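Local atomic coordinates of polyketide synthase PksR (Bacillus subtilis, PDB entry 4U3V), a protein that takes part in the synthesis of the antibiotic polyketide bacillaene, here represented by its enoyl-isomerase domain, a double hotdog related to polyketide synthase dehydratases. Residues 216-219 against 220-224. Numbering follows the deposited sequence.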
loop_
_atom_site.group_PDB
_atom_site.type_symbol
_atom_site.label_atom_id
_atom_site.label_comp_id
_atom_site.label_asym_id
_atom_site.label_seq_id
_atom_site.Cartn_x
_atom_site.Cartn_y
_atom_site.Cartn_z
ATOM N N LEU A 216 -5.684 -2.639 -10.387
ATOM C CA LEU A 216 -6.890 -2.257 -11.102
ATOM C C LEU A 216 -6.702 -2.268 -12.608
ATOM O O LEU A 216 -7.610 -2.681 -13.342
ATOM C CB LEU A 216 -7.406 -0.879 -10.663
ATOM C CG LEU A 216 -7.805 -0.778 -9.192
ATOM C CD1 LEU A 216 -8.143 0.663 -8.833
ATOM C CD2 LEU A 216 -8.983 -1.695 -8.918
ATOM N N SER A 217 -5.527 -1.825 -13.067
ATOM C CA SER A 217 -5.187 -1.873 -14.488
ATOM C C SER A 217 -5.103 -3.308 -15.030
ATOM O O SER A 217 -5.596 -3.609 -16.115
ATOM C CB SER A 217 -3.828 -1.166 -14.727
ATOM O OG SER A 217 -3.889 0.206 -14.335
ATOM N N PHE A 218 -4.574 -4.200 -14.208
ATOM C CA PHE A 218 -4.580 -5.639 -14.534
ATOM C C PHE A 218 -6.017 -6.135 -14.709
ATOM O O PHE A 218 -6.330 -6.827 -15.679
ATOM C CB PHE A 218 -3.862 -6.435 -13.432
ATOM C CG PHE A 218 -4.058 -7.937 -13.530
ATOM C CD1 PHE A 218 -3.399 -8.672 -14.512
ATOM C CD2 PHE A 218 -4.908 -8.613 -12.671
ATOM C CE1 PHE A 218 -3.629 -10.034 -14.668
ATOM C CE2 PHE A 218 -5.147 -9.979 -12.815
ATOM C CZ PHE A 218 -4.519 -10.698 -13.819
ATOM N N LEU A 219 -6.883 -5.803 -13.747
ATOM C CA LEU A 219 -8.250 -6.362 -13.722
ATOM C C LEU A 219 -9.122 -5.786 -14.843
ATOM O O LEU A 219 -10.152 -6.342 -15.159
ATOM C CB LEU A 219 -8.909 -6.089 -12.354
ATOM C CG LEU A 219 -8.222 -6.928 -11.251
ATOM C CD1 LEU A 219 -8.555 -6.450 -9.858
ATOM C CD2 LEU A 219 -8.491 -8.426 -11.379
ATOM N N GLU A 220 -8.683 -4.674 -15.409
ATOM C CA GLU A 220 -9.450 -3.920 -16.399
ATOM C C GLU A 220 -9.691 -4.790 -17.614
ATOM O O GLU A 220 -10.634 -4.565 -18.372
ATOM C CB GLU A 220 -8.643 -2.679 -16.794
ATOM C CG GLU A 220 -9.322 -1.699 -17.746
ATOM C CD GLU A 220 -9.043 -1.985 -19.223
ATOM O OE1 GLU A 220 -8.027 -2.651 -19.544
ATOM O OE2 GLU A 220 -9.853 -1.545 -20.077
ATOM N N GLN A 221 -8.808 -5.770 -17.815
ATOM C CA GLN A 221 -8.881 -6.641 -18.984
ATOM C C GLN A 221 -10.065 -7.571 -18.901
ATOM O O GLN A 221 -10.499 -8.116 -19.926
ATOM C CB GLN A 221 -7.594 -7.439 -19.173
ATOM C CG GLN A 221 -7.447 -8.622 -18.225
ATOM C CD GLN A 221 -6.085 -9.271 -18.343
ATOM O OE1 GLN A 221 -5.803 -9.961 -19.322
ATOM N NE2 GLN A 221 -5.184 -8.909 -17.454
ATOM N N PHE A 222 -10.642 -7.717 -17.704
ATOM C CA PHE A 222 -11.671 -8.728 -17.502
ATOM C C PHE A 222 -13.042 -8.066 -17.522
ATOM O O PHE A 222 -13.138 -6.826 -17.479
ATOM C CB PHE A 222 -11.456 -9.519 -16.198
ATOM C CG PHE A 222 -10.148 -10.267 -16.155
ATOM C CD1 PHE A 222 -9.914 -11.355 -16.996
ATOM C CD2 PHE A 222 -9.130 -9.866 -15.278
ATOM C CE1 PHE A 222 -8.680 -12.004 -17.004
ATOM C CE2 PHE A 222 -7.917 -10.526 -15.268
ATOM C CZ PHE A 222 -7.691 -11.605 -16.119
ATOM N N ASP A 223 -14.073 -8.892 -17.692
ATOM C CA ASP A 223 -15.462 -8.443 -17.595
ATOM C C ASP A 223 -15.926 -8.596 -16.163
ATOM O O ASP A 223 -16.582 -9.577 -15.806
ATOM C CB ASP A 223 -16.372 -9.270 -18.509
ATOM C CG ASP A 223 -15.987 -9.163 -19.969
ATOM O OD1 ASP A 223 -15.316 -8.172 -20.342
ATOM O OD2 ASP A 223 -16.365 -10.069 -20.745
ATOM N N MET A 224 -15.469 -7.676 -15.328
ATOM C CA MET A 224 -15.922 -7.600 -13.954
ATOM C C MET A 224 -16.540 -6.229 -13.799
ATOM O O MET A 224 -15.845 -5.211 -13.794
ATOM C CB MET A 224 -14.745 -7.764 -12.998
ATOM C CG MET A 224 -14.148 -9.166 -12.983
ATOM S SD MET A 224 -12.404 -9.152 -12.520
ATOM C CE MET A 224 -12.130 -10.887 -12.199
#
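Phe-218 receives the ring edge of Phe-222 against its face where helix 205-219, a helix of the C-terminal hotdog fold, runs out into the loop leading to strand 230-239. The two rings form an offset edge-to-face pair: their planes stand 73° apart, and CE2 of Phe-222 lies 3.7 Å from CZ of Phe-218. Phe-222 follows Phe-218 by four positions, about one helical turn, and the type I beta turn from Leu-219 to Phe-222 continues the winding of the chain past the helix end. That turn is closed by the hydrogen bond from N of Phe-222 to O of Leu-219, 2.9 Å. Phe-218 is buried, and its side chain also packs on Ile-184 of strand 183-190, a place that suits a large apolar ring. Flat and apolar, Phe-222 can offer Phe-218 an edge and Gln-221 a face.

The CG of Gln-221 takes the cramped site between its own N and carbonyl carbon (chi1 77°), which folds the side chain back over the helix end and sets CG 3.4 Å above the centre of the Phe-222 ring. Its amide plane stands 74° from the Phe-218 ring, with NE2 approaching CE1 obliquely at 3.4 Å. NE2 donates to O of Phe-218 at 3.0 Å, the acceptor nearly in the amide plane. A glutamine serves here because its two amide hydrogens can answer two carbonyls: NE2 also binds O of Asp-180. Glu-220 is exposed, and its charge is paired through OE1 in a salt bridge with Arg-179 of strand 174-180, which also binds O of Ser-217.

Leu-219, buried and apolar, packs against Phe-228; the long apolar chain of Met-224 brings its SD within 4.1 Å of CD2 of Leu-219.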